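Side-chain contacts in alkaline serine protease (Thermobifida fusca, PDB 2PFE), which probably cleaves internal peptide bonds of proteins as a chymotrypsin-like serine endopeptidase, related to alpha-lytic protease: residues A[98-101]-A[105-108]; A[173-176]-A[180-183]; A[116-121]-A[126-131]. One frame throughout, in Å; residues are numbered along the deposited sequence.

Along the chain the order is contact 1, contact 3, contact 2. Their centres are spaced almost evenly: about 21 Å between contacts 1 and 2, about 19 Å between 1 and 3, and about 20 Å between 2 and 3; none touches another, although the nearest atoms of contact 3 come within about 6 Å of each of the other two. Contacts 1 and 3 reach the same barrel sheet, in which strands 105-113 and 128-131 are neighbours. Contact 2 uses helix 172-179, which follows barrel strand 164-171, to carry the chain to strand 182-183 at the edge of the other sheet. This helix and strand thereby join the two halves of the chymotrypsin-type fold.

Contact 1 (A[98-101]-A[105-108])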
ATOM      1  N   CYS A  98      -9.438   3.802   6.323  1.00  3.82           N
ATOM      2  CA  CYS A  98      -8.475   4.900   6.275  1.00  4.58           C
ATOM      3  C   CYS A  98      -7.212   4.446   5.588  1.00  4.50           C
ATOM      4  O   CYS A  98      -6.872   3.258   5.627  1.00  4.67           O
ATOM      5  CB  CYS A  98      -8.112   5.375   7.676  1.00  4.37           C
ATOM      6  SG  CYS A  98      -9.505   5.993   8.683  1.00  6.73           S
ATOM      7  N   ARG A  99      -6.534   5.393   4.948  1.00  4.29           N
ATOM      8  CA  ARG A  99      -5.238   5.161   4.320  1.00  4.22           C
ATOM      9  C   ARG A  99      -4.174   6.088   4.886  1.00  4.27           C
ATOM     10  O   ARG A  99      -4.468   7.182   5.396  1.00  4.05           O
ATOM     11  CB  ARG A  99      -5.310   5.330   2.791  1.00  4.49           C
ATOM     12  CG  ARG A  99      -5.960   6.628   2.281  1.00  4.49           C
ATOM     13  CD  ARG A  99      -5.341   7.094   0.954  1.00  6.73           C
ATOM     14  NE  ARG A  99      -3.956   7.476   1.179  1.00  5.19           N
ATOM     15  CZ  ARG A  99      -3.578   8.705   1.528  1.00  5.07           C
ATOM     16  NH1 ARG A  99      -4.460   9.697   1.590  1.00  6.78           N
ATOM     17  NH2 ARG A  99      -2.305   8.957   1.808  1.00  7.06           N
ATOM     18  N   SER A 100      -2.935   5.614   4.810  1.00  4.65           N
ATOM     19  CA  SER A 100      -1.765   6.372   5.230  1.00  4.05           C
ATOM     20  C   SER A 100      -0.788   6.515   4.080  1.00  3.59           C
ATOM     21  O   SER A 100      -0.521   5.561   3.378  1.00  3.61           O
ATOM     22  CB  SER A 100      -1.079   5.667   6.404  1.00  4.35           C
ATOM     23  OG  SER A 100       0.052   6.389   6.879  1.00  4.56           O
ATOM     24  N   GLY A 101      -0.248   7.719   3.895  1.00  3.20           N
ATOM     25  CA  GLY A 101       0.761   7.923   2.851  1.00  3.01           C
ATOM     26  C   GLY A 101       1.620   9.139   3.086  1.00  2.88           C
ATOM     27  O   GLY A 101       1.258  10.028   3.851  1.00  2.58           O
ATOM     28  N   GLY A 105      -0.627  12.144   4.540  1.00  3.77           N
ATOM     29  CA  GLY A 105      -0.818  11.590   5.875  1.00  4.32           C
ATOM     30  C   GLY A 105      -1.954  10.587   5.952  1.00  4.13           C
ATOM     31  O   GLY A 105      -2.062   9.690   5.110  1.00  4.42           O
ATOM     32  N   TRP A 106      -2.806  10.766   6.959  1.00  5.37           N
ATOM     33  CA  TRP A 106      -3.938   9.879   7.258  1.00  5.47           C
ATOM     34  C   TRP A 106      -5.227  10.480   6.768  1.00  6.13           C
ATOM     35  O   TRP A 106      -5.577  11.626   7.111  1.00  6.54           O
ATOM     36  CB  TRP A 106      -3.995   9.681   8.777  1.00  6.01           C
ATOM     37  CG  TRP A 106      -4.998   8.713   9.322  1.00  6.11           C
ATOM     38  CD1 TRP A 106      -6.232   9.006   9.806  1.00  7.47           C
ATOM     39  CD2 TRP A 106      -4.806   7.306   9.521  1.00  5.18           C
ATOM     40  NE1 TRP A 106      -6.842   7.861  10.284  1.00  7.65           N
ATOM     41  CE2 TRP A 106      -5.981   6.807  10.127  1.00  6.97           C
ATOM     42  CE3 TRP A 106      -3.756   6.421   9.249  1.00  6.20           C
ATOM     43  CZ2 TRP A 106      -6.139   5.454  10.456  1.00  6.92           C
ATOM     44  CZ3 TRP A 106      -3.907   5.081   9.586  1.00  8.68           C
ATOM     45  CH2 TRP A 106      -5.092   4.612  10.175  1.00  6.80           C
ATOM     46  N   ARG A 107      -5.905   9.723   5.899  1.00  5.12           N
ATOM     47  CA  ARG A 107      -7.162  10.172   5.295  1.00  5.55           C
ATOM     48  C   ARG A 107      -8.164   9.037   5.288  1.00  5.20           C
ATOM     49  O   ARG A 107      -7.800   7.887   5.038  1.00  5.97           O
ATOM     50  CB  ARG A 107      -6.967  10.668   3.849  1.00  4.95           C
ATOM     51  CG  ARG A 107      -5.936  11.788   3.702  1.00  5.55           C
ATOM     52  CD  ARG A 107      -6.401  13.116   4.275  1.00  5.31           C
ATOM     53  NE  ARG A 107      -5.275  14.031   4.257  1.00  6.55           N
ATOM     54  CZ  ARG A 107      -5.370  15.354   4.185  1.00  7.72           C
ATOM     55  NH1 ARG A 107      -6.567  15.934   4.115  1.00  9.52           N
ATOM     56  NH2 ARG A 107      -4.249  16.078   4.183  1.00  9.11           N
ATOM     57  N   CYS A 108      -9.421   9.363   5.560  1.00  5.57           N
ATOM     58  CA  CYS A 108     -10.442   8.333   5.663  1.00  5.21           C
ATOM     59  C   CYS A 108     -11.625   8.509   4.732  1.00  4.13           C
ATOM     60  O   CYS A 108     -11.859   9.573   4.165  1.00  5.76           O
ATOM     61  CB  CYS A 108     -10.956   8.247   7.096  1.00  5.72           C
ATOM     62  SG  CYS A 108      -9.636   8.038   8.325  1.00  7.83           S
TER
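A disulfide-linked beta hairpin of the second barrel of this chymotrypsin-like fold pairs C98 with C108 and R99 with R107. At the non-hydrogen-bonded pair C98-C108 the two SG atoms are bonded at 2.1 Å across a disulfide torsion of 99°. One step on, R99 N donates to R107 O at 2.8 Å, nearly straight, and R107 N returns the bond to R99 O. W106 shares the face of the cystine: with CG anti to its own backbone N (chi1 -175°), the indole leans toward the cystine end of the hairpin until C98 CB sits over one face, offset toward the rim, 3.4 Å from W106 CZ2. C98 SG lies obliquely beside the five-membered ring, 4.4 Å from its centroid, a sulfur-aromatic contact. R77 adds a cation-pi interaction to this indole.

On the reverse face R99 and R107 run side by side, their guanidinium planes only 18° apart. The R99 guanidinium is fixed by a salt bridge from NH2 to D139, which lines the inhibitor pocket, and by bonds from NH1 to C134 O and T104 OG1. R107 turns away to bond T104 O through NE, while its aliphatic part stays alongside R99: R107 CG lies 3.3 Å from R99 NH1.

Contact 2 (A[173-176]-A[180-183]); sequences NPLL and GLQL
L176 and L181 meet across a Schellman motif, the C-terminal cap of helix 172-179, and their side chains cross at about a right angle. The backbone bond of the cap brings the two residues together. G180 has left helical geometry with positive phi (60°), which turns the chain back so that L181 N can donate to L176 O at 2.8 Å. That bond is almost straight (175°) and arrives in the carbonyl plane on a lone pair; it is the 6→1 bond characteristic of this cap. It brings the first residue beyond G180 against the helix turn it has just left.

L181 directs its CB at the helix, and L176 CD2 comes across it to lie 3.9 Å from L181 CB. The base of the L176 side chain also rests on the backbone beyond the cap, with L176 CB 3.7 Å from L181 O. L175 approaches L181 differently, obliquely and by its end alone: its CG lies anti to the backbone N (chi1 -177°), which carries L175 CD2 forward to L181 CD1, 3.9 Å away. L181 is therefore touched near its root by L176 and at a terminal methyl by the preceding L175.

These leucines join the two halves of the protease. L175 also packs on M60 and V153, one from each sheet, whereas L181 reaches W62 and L176 reaches V22 of the first sheet. Strand 182-183 then adds itself to the edge of that sheet beside strand 20-24, through a backbone hydrogen bond between Q182 and R23. L183 crosses L176 obliquely and more loosely, on the other branch of that leucine: L176 CD1 lies 4.2 Å from L183 CB.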
ATOM      1  N   ASN A 173      -5.075  -9.140   0.487  1.00  5.13           N
ATOM      2  CA  ASN A 173      -5.013 -10.584   0.507  1.00  5.12           C
ATOM      3  C   ASN A 173      -4.588 -11.233  -0.823  1.00  5.11           C
ATOM      4  O   ASN A 173      -3.789 -12.174  -0.795  1.00  5.51           O
ATOM      5  CB  ASN A 173      -6.288 -11.180   1.100  1.00  5.51           C
ATOM      6  CG  ASN A 173      -6.372 -10.979   2.604  1.00  6.43           C
ATOM      7  OD1 ASN A 173      -5.356 -10.831   3.294  1.00  8.25           O
ATOM      8  ND2 ASN A 173      -7.590 -10.948   3.118  1.00  7.71           N
ATOM      9  N   PRO A 174      -5.118 -10.756  -1.974  1.00  5.43           N
ATOM     10  CA  PRO A 174      -4.595 -11.250  -3.248  1.00  5.31           C
ATOM     11  C   PRO A 174      -3.096 -11.004  -3.438  1.00  5.65           C
ATOM     12  O   PRO A 174      -2.426 -11.810  -4.070  1.00  6.07           O
ATOM     13  CB  PRO A 174      -5.403 -10.470  -4.290  1.00  6.39           C
ATOM     14  CG  PRO A 174      -6.675 -10.155  -3.605  1.00  6.78           C
ATOM     15  CD  PRO A 174      -6.261  -9.846  -2.194  1.00  5.66           C
ATOM     16  N   LEU A 175      -2.589  -9.892  -2.906  1.00  4.68           N
ATOM     17  CA  LEU A 175      -1.181  -9.539  -3.026  1.00  4.95           C
ATOM     18  C   LEU A 175      -0.340 -10.539  -2.205  1.00  5.01           C
ATOM     19  O   LEU A 175       0.643 -11.103  -2.696  1.00  5.59           O
ATOM     20  CB  LEU A 175      -0.966  -8.084  -2.557  1.00  5.74           C
ATOM     21  CG  LEU A 175       0.449  -7.502  -2.671  1.00  5.11           C
ATOM     22  CD1 LEU A 175       0.373  -5.973  -2.665  1.00  5.72           C
ATOM     23  CD2 LEU A 175       1.353  -7.986  -1.561  1.00  7.19           C
ATOM     24  N   LEU A 176      -0.762 -10.801  -0.975  1.00  5.05           N
ATOM     25  CA  LEU A 176      -0.010 -11.711  -0.110  1.00  5.05           C
ATOM     26  C   LEU A 176      -0.015 -13.107  -0.725  1.00  4.41           C
ATOM     27  O   LEU A 176       1.000 -13.811  -0.735  1.00  3.60           O
ATOM     28  CB  LEU A 176      -0.608 -11.766   1.294  1.00  4.71           C
ATOM     29  CG  LEU A 176      -0.693 -10.432   2.030  1.00  4.71           C
ATOM     30  CD1 LEU A 176      -1.545 -10.626   3.288  1.00  5.43           C
ATOM     31  CD2 LEU A 176       0.720  -9.950   2.363  1.00  5.30           C
ATOM     32  N   GLY A 180       3.239 -15.102  -2.235  1.00  4.57           N
ATOM     33  CA  GLY A 180       3.561 -16.039  -1.158  1.00  4.82           C
ATOM     34  C   GLY A 180       4.161 -15.359   0.068  1.00  4.84           C
ATOM     35  O   GLY A 180       5.212 -15.784   0.564  1.00  5.59           O
ATOM     36  N   LEU A 181       3.492 -14.297   0.539  1.00  4.39           N
ATOM     37  CA  LEU A 181       3.954 -13.429   1.643  1.00  5.26           C
ATOM     38  C   LEU A 181       3.120 -13.617   2.908  1.00  5.46           C
ATOM     39  O   LEU A 181       1.917 -13.925   2.831  1.00  6.20           O
ATOM     40  CB  LEU A 181       3.858 -11.956   1.209  1.00  4.82           C
ATOM     41  CG  LEU A 181       4.647 -11.606  -0.055  1.00  5.02           C
ATOM     42  CD1 LEU A 181       4.336 -10.197  -0.540  1.00  5.91           C
ATOM     43  CD2 LEU A 181       6.152 -11.787   0.182  1.00  3.79           C
ATOM     44  N   GLN A 182       3.758 -13.414   4.061  1.00  5.73           N
ATOM     45  CA  GLN A 182       3.071 -13.415   5.340  1.00  6.30           C
ATOM     46  C   GLN A 182       3.076 -11.979   5.876  1.00  6.36           C
ATOM     47  O   GLN A 182       4.119 -11.321   5.912  1.00  6.59           O
ATOM     48  CB  GLN A 182       3.755 -14.383   6.321  1.00  6.60           C
ATOM     49  CG  GLN A 182       3.710 -15.858   5.861  1.00 11.29           C
ATOM     50  CD  GLN A 182       4.746 -16.193   4.770  1.00 13.98           C
ATOM     51  OE1 GLN A 182       5.929 -15.839   4.894  1.00 16.20           O
ATOM     52  NE2 GLN A 182       4.300 -16.887   3.703  1.00 13.46           N
ATOM     53  N   LEU A 183       1.900 -11.495   6.262  1.00  6.11           N
ATOM     54  CA  LEU A 183       1.761 -10.169   6.853  1.00  6.94           C
ATOM     55  C   LEU A 183       2.393 -10.116   8.241  1.00  6.43           C
ATOM     56  O   LEU A 183       2.184 -11.019   9.056  1.00  5.88           O
ATOM     57  CB  LEU A 183       0.277  -9.814   6.959  1.00  6.79           C
ATOM     58  CG  LEU A 183      -0.129  -8.400   7.371  1.00  7.43           C
ATOM     59  CD1 LEU A 183       0.219  -7.376   6.299  1.00  6.74           C
ATOM     60  CD2 LEU A 183      -1.615  -8.375   7.659  1.00  7.62           C
TER

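Contact 3 (A[116-121]-A[126-131]); sequences QTVRYA and TGLTRT. With GOL (glycerol), chain E.
Q116 and L128 form a single antiparallel hydrogen-bonded pair, with Q116 N donating to L128 O at 2.8 Å and L128 N to Q116 O at 3.0 Å, after which strands 116-120 and 128-131 diverge at 88°. Inside this corner L128 CD1 meets V118 CG2, the two side chains crossing at about a right angle, while Y120 comes from the opposite direction and brings its OH to 3.6 Å from L128 CD1. That hydroxyl is hydrogen-bonded to S155 of the inhibitor pocket.

G127, with positive phi (76°), faces Q116 together with L128: a G1 beta bulge. It turns the chain from the small hairpin of strands 116-120 and 123-126 into barrel strand 128-131. A water bridges G127 N and T117 OG1.

On the outer side Q116 has CG anti to its carbonyl carbon (chi1 -63°) and bends again at chi2, which brings OE1 to a glycerol, probably from the crystallisation liquor. Glycerol O1 donates to Q116 OE1 at 2.7 Å and accepts from R130 NH1 at 2.8 Å, lying in the plane of the R130 guanidinium at its edge. Were this glutamine an alanine, glycerol O1 would probably lose its acceptor and K114 O its carboxamide donor. Glycerol O3 donates to T117 O at 2.6 Å.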
ATOM      1  N   GLN A 116     -13.426  -3.381  -9.158  1.00  4.12           N
ATOM      2  CA  GLN A 116     -13.565  -2.339 -10.158  1.00  4.70           C
ATOM      3  C   GLN A 116     -12.384  -2.309 -11.102  1.00  4.23           C
ATOM      4  O   GLN A 116     -11.249  -2.592 -10.688  1.00  4.62           O
ATOM      5  CB  GLN A 116     -13.681  -0.971  -9.486  1.00  5.25           C
ATOM      6  CG  GLN A 116     -14.901  -0.863  -8.626  1.00  6.07           C
ATOM      7  CD  GLN A 116     -16.164  -0.993  -9.423  1.00  7.78           C
ATOM      8  OE1 GLN A 116     -16.492  -0.132 -10.235  1.00 10.51           O
ATOM      9  NE2 GLN A 116     -16.865  -2.099  -9.230  1.00  7.73           N
ATOM     10  N   THR A 117     -12.676  -1.952 -12.355  1.00  4.94           N
ATOM     11  CA  THR A 117     -11.677  -1.866 -13.413  1.00  4.41           C
ATOM     12  C   THR A 117     -11.401  -0.413 -13.712  1.00  4.79           C
ATOM     13  O   THR A 117     -12.346   0.369 -13.870  1.00  5.06           O
ATOM     14  CB  THR A 117     -12.222  -2.524 -14.670  1.00  3.88           C
ATOM     15  OG1 THR A 117     -12.347  -3.926 -14.431  1.00  5.66           O
ATOM     16  CG2 THR A 117     -11.299  -2.257 -15.875  1.00  7.37           C
ATOM     17  N   VAL A 118     -10.118  -0.032 -13.727  1.00  5.16           N
ATOM     18  CA  VAL A 118      -9.721   1.335 -14.070  1.00  6.69           C
ATOM     19  C   VAL A 118      -8.744   1.296 -15.248  1.00  5.85           C
ATOM     20  O   VAL A 118      -7.780   0.523 -15.226  1.00  5.53           O
ATOM     21  CB  VAL A 118      -9.061   2.025 -12.851  1.00  6.83           C
ATOM     22  CG1 VAL A 118      -8.600   3.448 -13.171  1.00  9.52           C
ATOM     23  CG2 VAL A 118     -10.031   2.027 -11.661  1.00  8.25           C
ATOM     24  N   ARG A 119      -9.024   2.097 -16.280  1.00  7.28           N
ATOM     25  CA  ARG A 119      -8.183   2.157 -17.481  1.00  8.53           C
ATOM     26  C   ARG A 119      -7.091   3.224 -17.288  1.00  8.74           C
ATOM     27  O   ARG A 119      -7.194   4.310 -17.858  1.00 10.25           O
ATOM     28  CB  ARG A 119      -9.011   2.413 -18.787  1.00  8.29           C
ATOM     29  CG  ARG A 119     -10.364   1.628 -18.912  1.00 10.78           C
ATOM     30  CD  ARG A 119     -10.761   1.227 -20.346  1.00 11.98           C
ATOM     31  NE  ARG A 119     -12.202   1.276 -20.687  1.00 17.04           N
ATOM     32  CZ  ARG A 119     -13.246   1.026 -19.882  1.00 17.21           C
ATOM     33  NH1 ARG A 119     -13.091   0.665 -18.612  1.00 17.52           N
ATOM     34  NH2 ARG A 119     -14.482   1.110 -20.374  1.00 19.79           N
ATOM     35  N   TYR A 120      -6.065   2.912 -16.480  1.00  8.45           N
ATOM     36  CA  TYR A 120      -4.897   3.784 -16.321  1.00  8.73           C
ATOM     37  C   TYR A 120      -4.121   3.950 -17.648  1.00  9.25           C
ATOM     38  O   TYR A 120      -4.163   3.085 -18.533  1.00  8.07           O
ATOM     39  CB  TYR A 120      -3.925   3.248 -15.263  1.00  8.64           C
ATOM     40  CG  TYR A 120      -4.418   3.123 -13.828  1.00  7.56           C
ATOM     41  CD1 TYR A 120      -4.242   1.918 -13.130  1.00  7.47           C
ATOM     42  CD2 TYR A 120      -4.993   4.199 -13.140  1.00  7.58           C
ATOM     43  CE1 TYR A 120      -4.649   1.776 -11.794  1.00  7.97           C
ATOM     44  CE2 TYR A 120      -5.398   4.069 -11.800  1.00  6.80           C
ATOM     45  CZ  TYR A 120      -5.228   2.848 -11.138  1.00  6.63           C
ATOM     46  OH  TYR A 120      -5.604   2.698  -9.822  1.00  6.74           O
ATOM     47  N   ALA A 121      -3.380   5.051 -17.766  1.00 10.34           N
ATOM     48  CA  ALA A 121      -2.552   5.311 -18.949  1.00 10.77           C
ATOM     49  C   ALA A 121      -1.539   4.196 -19.270  1.00 10.93           C
ATOM     50  O   ALA A 121      -1.234   3.971 -20.429  1.00 11.50           O
ATOM     51  CB  ALA A 121      -1.834   6.666 -18.824  1.00 11.57           C
ATOM     52  N   THR A 126      -7.647  -4.360 -12.968  1.00  4.36           N
ATOM     53  CA  THR A 126      -8.930  -4.916 -12.504  1.00  4.33           C
ATOM     54  C   THR A 126      -8.856  -5.247 -11.007  1.00  3.86           C
ATOM     55  O   THR A 126      -7.776  -5.204 -10.408  1.00  4.16           O
ATOM     56  CB  THR A 126      -9.316  -6.203 -13.298  1.00  4.31           C
ATOM     57  OG1 THR A 126      -8.413  -7.260 -12.966  1.00  5.64           O
ATOM     58  CG2 THR A 126      -9.290  -5.967 -14.808  1.00  5.00           C
ATOM     59  N   GLY A 127     -10.004  -5.596 -10.414  1.00  3.53           N
ATOM     60  CA  GLY A 127     -10.018  -6.085  -9.030  1.00  3.84           C
ATOM     61  C   GLY A 127      -9.840  -5.033  -7.940  1.00  3.46           C
ATOM     62  O   GLY A 127      -9.587  -5.376  -6.795  1.00  4.03           O
ATOM     63  N   LEU A 128      -9.966  -3.753  -8.293  1.00  3.17           N
ATOM     64  CA  LEU A 128      -9.717  -2.669  -7.343  1.00  4.01           C
ATOM     65  C   LEU A 128     -10.938  -2.324  -6.513  1.00  3.69           C
ATOM     66  O   LEU A 128     -12.075  -2.471  -6.937  1.00  4.31           O
ATOM     67  CB  LEU A 128      -9.256  -1.426  -8.077  1.00  4.79           C
ATOM     68  CG  LEU A 128      -7.942  -1.545  -8.853  1.00  4.27           C
ATOM     69  CD1 LEU A 128      -7.661  -0.260  -9.623  1.00  7.12           C
ATOM     70  CD2 LEU A 128      -6.796  -1.932  -7.947  1.00  7.65           C
ATOM     71  N   THR A 129     -10.680  -1.796  -5.324  1.00  3.13           N
ATOM     72  CA  THR A 129     -11.755  -1.322  -4.464  1.00  3.22           C
ATOM     73  C   THR A 129     -11.789   0.197  -4.478  1.00  3.61           C
ATOM     74  O   THR A 129     -10.779   0.826  -4.179  1.00  3.56           O
ATOM     75  CB  THR A 129     -11.546  -1.830  -3.026  1.00  3.09           C
ATOM     76  OG1 THR A 129     -11.583  -3.262  -3.042  1.00  4.01           O
ATOM     77  CG2 THR A 129     -12.641  -1.302  -2.084  1.00  3.93           C
ATOM     78  N   ARG A 130     -12.937   0.756  -4.854  1.00  3.48           N
ATOM     79  CA  ARG A 130     -13.152   2.203  -4.905  1.00  3.03           C
ATOM     80  C   ARG A 130     -13.579   2.708  -3.530  1.00  3.67           C
ATOM     81  O   ARG A 130     -14.430   2.088  -2.867  1.00  3.40           O
ATOM     82  CB  ARG A 130     -14.209   2.550  -5.972  1.00  2.63           C
ATOM     83  CG  ARG A 130     -14.428   4.012  -6.099  1.00  4.80           C
ATOM     84  CD  ARG A 130     -15.440   4.311  -7.181  1.00  5.70           C
ATOM     85  NE  ARG A 130     -16.821   4.250  -6.680  1.00  9.64           N
ATOM     86  CZ  ARG A 130     -17.803   3.519  -7.212  1.00  8.94           C
ATOM     87  NH1 ARG A 130     -17.597   2.744  -8.272  1.00 10.10           N
ATOM     88  NH2 ARG A 130     -19.012   3.562  -6.682  1.00  8.84           N
ATOM     89  N   THR A 131     -12.984   3.816  -3.097  1.00  3.24           N
ATOM     90  CA  THR A 131     -13.372   4.469  -1.849  1.00  3.33           C
ATOM     91  C   THR A 131     -13.552   5.966  -2.046  1.00  3.16           C
ATOM     92  O   THR A 131     -13.082   6.539  -3.026  1.00  3.48           O
ATOM     93  CB  THR A 131     -12.325   4.280  -0.715  1.00  3.87           C
ATOM     94  OG1 THR A 131     -11.298   5.278  -0.816  1.00  5.89           O
ATOM     95  CG2 THR A 131     -11.680   2.877  -0.748  1.00  4.95           C
TER
HETATM   96  C1  GOL E 403     -15.098   3.215 -11.065  1.00 14.03           C
HETATM   97  O1  GOL E 403     -15.452   2.383  -9.986  1.00 12.98           O
HETATM   98  C2  GOL E 403     -14.083   2.488 -11.931  1.00 16.05           C
HETATM   99  O2  GOL E 403     -14.545   1.218 -12.322  1.00 14.71           O
HETATM  100  C3  GOL E 403     -13.860   3.296 -13.190  1.00 19.91           C
HETATM  101  O3  GOL E 403     -12.631   2.912 -13.760  1.00 23.03           O
HETATM  102  O   HOH W   1     -12.477  -5.513 -12.196  1.00  6.74           O